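Local coordinates for methionine-binding lipoprotein MetQ (Bacillus subtilis subsp. subtilis, PDB 4GOT) that binds methionine and probably hands it to the membrane permease of the MetNPQ ABC transporter, and also takes part in methionine sulfoxide transport, at residues Leu66-Lys71 with Asn113-Gly118; Val175-Asn180 with Asn185-Lys190. All coordinates share one frame; numbering follows the deposited sequence.

Interaction 1: residues Leu66-Lys71 with Asn113-Gly118. With MSE (selenomethionine), chain B.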
loop_
_atom_site.group_PDB
_atom_site.type_symbol
_atom_site.label_atom_id
_atom_site.label_comp_id
_atom_site.label_asym_id
_atom_site.label_seq_id
_atom_site.Cartn_x
_atom_site.Cartn_y
_atom_site.Cartn_z
ATOM N N LEU A 66 -2.648 5.033 -7.892
ATOM C CA LEU A 66 -2.159 5.425 -9.224
ATOM C C LEU A 66 -3.172 6.325 -9.944
ATOM O O LEU A 66 -2.808 7.375 -10.474
ATOM C CB LEU A 66 -1.822 4.181 -10.091
ATOM C CG LEU A 66 -1.330 4.538 -11.526
ATOM C CD1 LEU A 66 -0.034 5.392 -11.513
ATOM C CD2 LEU A 66 -1.169 3.265 -12.354
ATOM N N GLU A 67 -4.455 5.924 -9.908
ATOM C CA GLU A 67 -5.526 6.725 -10.523
ATOM C C GLU A 67 -5.660 8.128 -9.967
ATOM O O GLU A 67 -5.716 9.116 -10.739
ATOM C CB GLU A 67 -6.862 5.994 -10.420
ATOM C CG GLU A 67 -6.888 4.847 -11.384
ATOM C CD GLU A 67 -8.197 4.118 -11.357
ATOM O OE1 GLU A 67 -9.100 4.543 -10.597
ATOM O OE2 GLU A 67 -8.289 3.126 -12.097
ATOM N N GLN A 68 -5.699 8.222 -8.640
ATOM C CA GLN A 68 -5.662 9.527 -7.969
ATOM C C GLN A 68 -4.460 10.374 -8.379
ATOM O O GLN A 68 -4.582 11.592 -8.579
ATOM C CB GLN A 68 -5.627 9.360 -6.423
ATOM C CG GLN A 68 -5.600 10.690 -5.645
ATOM C CD GLN A 68 -6.874 11.531 -5.814
ATOM O OE1 GLN A 68 -7.946 11.012 -6.092
ATOM N NE2 GLN A 68 -6.745 12.839 -5.622
ATOM N N GLU A 69 -3.285 9.756 -8.421
ATOM C CA GLU A 69 -2.048 10.499 -8.784
ATOM C C GLU A 69 -2.125 11.089 -10.177
ATOM O O GLU A 69 -1.700 12.238 -10.421
ATOM C CB GLU A 69 -0.855 9.601 -8.677
ATOM C CG GLU A 69 -0.539 9.265 -7.224
ATOM C CD GLU A 69 0.466 10.238 -6.621
ATOM O OE1 GLU A 69 1.642 10.161 -7.063
ATOM O OE2 GLU A 69 0.065 11.029 -5.714
HETATM N N MSE A 70 -2.728 10.338 -11.094
HETATM C CA MSE A 70 -2.851 10.824 -12.466
HETATM C C MSE A 70 -3.935 11.864 -12.594
HETATM O O MSE A 70 -3.784 12.777 -13.384
HETATM C CB MSE A 70 -3.032 9.683 -13.457
HETATM C CG MSE A 70 -1.729 8.883 -13.689
HETATM SE SE MSE A 70 -2.075 7.202 -14.632
HETATM C CE MSE A 70 -2.426 8.010 -16.397
ATOM N N LYS A 71 -5.011 11.739 -11.813
ATOM C CA LYS A 71 -6.023 12.810 -11.691
ATOM C C LYS A 71 -5.380 14.129 -11.200
ATOM O O LYS A 71 -5.650 15.197 -11.710
ATOM C CB LYS A 71 -7.116 12.355 -10.739
ATOM C CG LYS A 71 -8.304 13.287 -10.567
ATOM C CD LYS A 71 -9.248 12.717 -9.499
ATOM C CE LYS A 71 -10.250 11.681 -10.033
ATOM N NZ LYS A 71 -11.650 12.222 -10.113
ATOM N N ASN A 113 -3.411 10.019 2.942
ATOM C CA ASN A 113 -3.432 9.419 1.599
ATOM C C ASN A 113 -4.852 9.551 1.022
ATOM O O ASN A 113 -5.750 8.773 1.386
ATOM C CB ASN A 113 -3.009 7.926 1.751
ATOM C CG ASN A 113 -2.773 7.202 0.445
ATOM O OD1 ASN A 113 -3.377 7.483 -0.591
ATOM N ND2 ASN A 113 -1.884 6.221 0.505
ATOM N N VAL A 114 -5.053 10.549 0.159
ATOM C CA VAL A 114 -6.363 10.856 -0.407
ATOM C C VAL A 114 -7.030 9.615 -1.006
ATOM O O VAL A 114 -8.207 9.343 -0.724
ATOM C CB VAL A 114 -6.278 11.937 -1.494
ATOM C CG1 VAL A 114 -7.643 12.158 -2.143
ATOM C CG2 VAL A 114 -5.703 13.245 -0.934
ATOM N N ALA A 115 -6.264 8.865 -1.820
ATOM C CA ALA A 115 -6.731 7.630 -2.459
ATOM C C ALA A 115 -7.225 6.547 -1.499
ATOM O O ALA A 115 -8.059 5.695 -1.882
ATOM C CB ALA A 115 -5.616 7.068 -3.327
ATOM N N GLU A 116 -6.738 6.555 -0.258
ATOM C CA GLU A 116 -7.101 5.514 0.703
ATOM C C GLU A 116 -8.169 5.943 1.714
ATOM O O GLU A 116 -8.407 5.234 2.670
ATOM C CB GLU A 116 -5.863 5.025 1.450
ATOM C CG GLU A 116 -4.938 4.216 0.551
ATOM C CD GLU A 116 -4.024 3.295 1.328
ATOM O OE1 GLU A 116 -3.547 3.727 2.411
ATOM O OE2 GLU A 116 -3.797 2.140 0.849
ATOM N N GLN A 117 -8.820 7.094 1.512
ATOM C CA GLN A 117 -9.809 7.543 2.485
ATOM C C GLN A 117 -10.978 6.566 2.589
ATOM O O GLN A 117 -11.461 6.319 3.692
ATOM C CB GLN A 117 -10.333 8.939 2.151
ATOM C CG GLN A 117 -9.253 10.041 2.221
ATOM C CD GLN A 117 -8.616 10.202 3.593
ATOM O OE1 GLN A 117 -7.405 9.898 3.792
ATOM N NE2 GLN A 117 -9.417 10.649 4.562
ATOM N N GLY A 118 -11.438 6.032 1.462
ATOM C CA GLY A 118 -12.519 5.036 1.462
ATOM C C GLY A 118 -12.087 3.690 2.065
ATOM O O GLY A 118 -12.869 3.011 2.745
HETATM N N MSE B 300 1.928 -0.664 0.286
HETATM C CA MSE B 300 0.778 0.216 0.649
HETATM C C MSE B 300 -0.532 -0.587 0.950
HETATM O O MSE B 300 -0.865 -1.410 0.140
HETATM O OXT MSE B 300 -1.298 -0.425 1.932
HETATM C CB MSE B 300 0.509 1.173 -0.523
HETATM C CG MSE B 300 -0.408 2.318 -0.231
HETATM SE SE MSE B 300 -0.869 3.370 -1.844
HETATM C CE MSE B 300 0.935 4.425 -2.017
#

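Interaction 2: residues Val175-Asn180 with Asn185-Lys190. With MSE (selenomethionine), chain B.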
loop_
_atom_site.group_PDB
_atom_site.type_symbol
_atom_site.label_atom_id
_atom_site.label_comp_id
_atom_site.label_asym_id
_atom_site.label_seq_id
_atom_site.Cartn_x
_atom_site.Cartn_y
_atom_site.Cartn_z
ATOM N N VAL A 175 -5.209 4.066 15.306
ATOM C CA VAL A 175 -4.317 4.623 14.241
ATOM C C VAL A 175 -4.187 3.658 13.064
ATOM O O VAL A 175 -3.922 2.458 13.268
ATOM C CB VAL A 175 -2.886 4.937 14.787
ATOM C CG1 VAL A 175 -2.039 5.535 13.663
ATOM C CG2 VAL A 175 -2.941 5.858 16.005
ATOM N N PHE A 176 -4.427 4.165 11.838
ATOM C CA PHE A 176 -4.213 3.380 10.596
ATOM C C PHE A 176 -2.742 3.373 10.211
ATOM O O PHE A 176 -2.111 4.435 10.198
ATOM C CB PHE A 176 -5.036 3.915 9.417
ATOM C CG PHE A 176 -6.517 3.610 9.524
ATOM C CD1 PHE A 176 -7.365 4.485 10.194
ATOM C CD2 PHE A 176 -7.062 2.480 8.949
ATOM C CE1 PHE A 176 -8.739 4.219 10.319
ATOM C CE2 PHE A 176 -8.435 2.211 9.056
ATOM C CZ PHE A 176 -9.274 3.082 9.736
ATOM N N ILE A 177 -2.195 2.185 9.931
ATOM C CA ILE A 177 -0.791 2.062 9.444
ATOM C C ILE A 177 -0.790 1.054 8.255
ATOM O O ILE A 177 -1.279 -0.101 8.372
ATOM C CB ILE A 177 0.228 1.598 10.534
ATOM C CG1 ILE A 177 -0.015 2.286 11.898
ATOM C CG2 ILE A 177 1.656 1.864 10.061
ATOM C CD1 ILE A 177 0.856 1.783 13.047
ATOM N N ASN A 178 -0.248 1.493 7.122
ATOM C CA ASN A 178 -0.078 0.643 5.938
ATOM C C ASN A 178 0.944 -0.433 6.302
ATOM O O ASN A 178 1.936 -0.112 6.953
ATOM C CB ASN A 178 0.492 1.453 4.761
ATOM C CG ASN A 178 -0.469 2.520 4.230
ATOM O OD1 ASN A 178 -1.317 2.237 3.385
ATOM N ND2 ASN A 178 -0.347 3.731 4.729
ATOM N N VAL A 179 0.745 -1.669 5.844
ATOM C CA VAL A 179 1.674 -2.766 6.183
ATOM C C VAL A 179 3.163 -2.407 5.896
ATOM O O VAL A 179 4.032 -2.712 6.698
ATOM C CB VAL A 179 1.307 -4.093 5.472
ATOM C CG1 VAL A 179 2.391 -5.155 5.749
ATOM C CG2 VAL A 179 -0.106 -4.583 5.839
ATOM N N ASN A 180 3.472 -1.786 4.767
ATOM C CA ASN A 180 4.891 -1.449 4.471
ATOM C C ASN A 180 5.585 -0.583 5.546
ATOM O O ASN A 180 6.721 -0.855 5.967
ATOM C CB ASN A 180 5.067 -0.807 3.086
ATOM C CG ASN A 180 4.597 0.639 3.004
ATOM O OD1 ASN A 180 3.375 0.910 2.901
ATOM N ND2 ASN A 180 5.562 1.582 2.933
ATOM N N ASN A 185 8.775 0.084 10.617
ATOM C CA ASN A 185 8.838 0.337 12.064
ATOM C C ASN A 185 8.974 -0.928 12.960
ATOM O O ASN A 185 8.826 -0.829 14.149
ATOM C CB ASN A 185 7.530 1.052 12.478
ATOM C CG ASN A 185 7.632 1.781 13.816
ATOM O OD1 ASN A 185 8.505 2.636 14.019
ATOM N ND2 ASN A 185 6.713 1.473 14.727
ATOM N N LYS A 186 9.199 -2.103 12.392
ATOM C CA LYS A 186 9.397 -3.334 13.175
ATOM C C LYS A 186 8.137 -3.833 13.909
ATOM O O LYS A 186 8.234 -4.564 14.905
ATOM C CB LYS A 186 10.548 -3.168 14.177
ATOM C CG LYS A 186 11.828 -2.590 13.586
ATOM C CD LYS A 186 12.341 -3.398 12.404
ATOM C CE LYS A 186 13.853 -3.216 12.179
ATOM N NZ LYS A 186 14.267 -1.831 11.794
ATOM N N LEU A 187 6.972 -3.427 13.428
ATOM C CA LEU A 187 5.721 -4.005 13.907
ATOM C C LEU A 187 5.413 -5.285 13.118
ATOM O O LEU A 187 5.782 -5.437 11.980
ATOM C CB LEU A 187 4.564 -2.995 13.772
ATOM C CG LEU A 187 4.637 -1.744 14.661
ATOM C CD1 LEU A 187 3.572 -0.715 14.237
ATOM C CD2 LEU A 187 4.512 -2.154 16.132
ATOM N N ASN A 188 4.703 -6.195 13.738
ATOM C CA ASN A 188 4.253 -7.389 13.057
ATOM C C ASN A 188 2.719 -7.274 12.916
ATOM O O ASN A 188 1.991 -7.459 13.887
ATOM C CB ASN A 188 4.688 -8.604 13.895
ATOM C CG ASN A 188 4.274 -9.932 13.286
ATOM O OD1 ASN A 188 4.520 -10.985 13.877
ATOM N ND2 ASN A 188 3.652 -9.897 12.116
ATOM N N PRO A 189 2.223 -6.926 11.724
ATOM C CA PRO A 189 0.803 -6.601 11.623
ATOM C C PRO A 189 -0.186 -7.690 12.144
ATOM O O PRO A 189 -1.134 -7.363 12.856
ATOM C CB PRO A 189 0.619 -6.336 10.133
ATOM C CG PRO A 189 1.953 -5.823 9.693
ATOM C CD PRO A 189 2.942 -6.605 10.485
ATOM N N LYS A 190 0.061 -8.959 11.873
ATOM C CA LYS A 190 -0.875 -10.002 12.315
ATOM C C LYS A 190 -0.892 -10.269 13.838
ATOM O O LYS A 190 -1.857 -10.839 14.350
ATOM C CB LYS A 190 -0.602 -11.325 11.569
ATOM C CG LYS A 190 -0.807 -11.271 10.062
ATOM C CD LYS A 190 -2.250 -10.955 9.657
ATOM C CE LYS A 190 -3.175 -12.162 9.790
ATOM N NZ LYS A 190 -4.606 -11.736 9.808
HETATM N N MSE B 300 1.928 -0.664 0.286
HETATM C CA MSE B 300 0.778 0.216 0.649
HETATM C C MSE B 300 -0.532 -0.587 0.950
HETATM O O MSE B 300 -0.865 -1.410 0.140
HETATM O OXT MSE B 300 -1.298 -0.425 1.932
HETATM C CB MSE B 300 0.509 1.173 -0.523
HETATM C CG MSE B 300 -0.408 2.318 -0.231
HETATM SE SE MSE B 300 -0.869 3.370 -1.844
HETATM C CE MSE B 300 0.935 4.425 -2.017
#

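Interaction 1: residues Leu66-Lys71 with Asn113-Gly118
Two polar atoms frame this meeting of helix 63-72 with the 3-10 turn before helix 117-126: Q68 NE2, which touches V114 across the contact, and E116 OE2, which is gripped by H62 and R119 beside the bound selenomethionine. E116 OE2 is hydrogen-bonded to H62 NE2, forms a salt bridge with R119 NH1 and lies 3.6 Å from the ligand CG. Together the two partners hold the carboxylate where it flanks the ligand side chain.

The contact itself is small and mostly apolar. Q68 has CG anti to the backbone N (chi1 -180°) and a bend at chi2; its side chain and that of V114 cross at about a right angle, and the V114 CG1 methyl sits over the face of the Q68 amide, 3.7 Å from NE2. That methyl also lies 3.8 Å from Q68 CD, so the carbon of the amide shares in the touch. The hydrogen bond of Q68 NE2 goes to E72 OE2, one turn further along helix 63-72. Deeper in, Q68 CB meets A115 CB at 3.9 Å, and Y65 packs on the same alanine.

The backbone of 113-118 is braced by a bond from E116 N to N113 O at 2.9 Å, in the 3-10 turn before helix 117-126, for which E116 occupies the N-cap position. From the start of that turn N113 reaches inward, its CG trans to N (chi1 -171°), and sets ND2 3.8 Å from the ligand SE.

The bonds to E116 lie at the ligand, whereas the two segments meet through methyls, a methylene and the face of one amide. A contact of 122 Å² that makes few demands on bonding is consistent with surfaces that meet around a bound ligand and can part again.

Interaction 2: residues Val175-Asn180 with Asn185-Lys190
The puckered pyrrolidine ring of P189 meets V179 at one corner, where ring CG touches V179 CG1 at 4.0 Å, the two side chains crossing at about a right angle; Y92 of strand 90-92 packs on the same proline. The phenyl ring of F176, on the other side of the strand from I177, meets F89 with planes at about 45° and touches I91, I108 and L110. The amide of N180, another flat group, turns towards the ligand. Its OD1 accepts a weak hydrogen bond from the amino N of selenomethionine at 3.4 Å and is also bonded to Y43 OH.

Beside the proline the second apolar touch is made by I177 and L187. In I177, CG1 sits beside the backbone N (chi1 -42°) and the chain then runs extended, which carries CD1 out to L187 CD1 at 3.9 Å. Y92 touches both of these residues too, and T163 and Y167 of helix 163-168 add to the same cluster.

The chain can fold back onto the strand because helix 179-184 ends in a Schellman motif, with K186 at the C-prime position and a positive phi of 69°. N185 pins the turn, its OD1 bonded to K165 NZ and its ND2 to E168 OE2.

This is the arrangement of the periplasmic-binding-protein fold, in which the loop at a strand's end and the first turn of the next helix furnish pocket residues, here N178 and N180, while the returning segment packs against their neighbours I177 and V179.

In the fold
One segment of each contact follows or belongs to the same five-stranded sheet. Strand 107-111 leads into the turn of interaction 1, and its parallel neighbour, strand 174-177, opens interaction 2; their ends place E116 beside N178 at the ligand. Along the chain interaction 1 is complete before interaction 2 begins, and their centres lie about 20 Å apart, on opposite sides of the chain's centre. Interaction 2 is local, with four residues between its segments. Interaction 1 instead joins helix 63-72, which follows strand 57-62 of the six-stranded sheet, to the other lobe. Selenomethionine touches both, illustrating how a two-lobed binding protein assembles one pocket from distant segments.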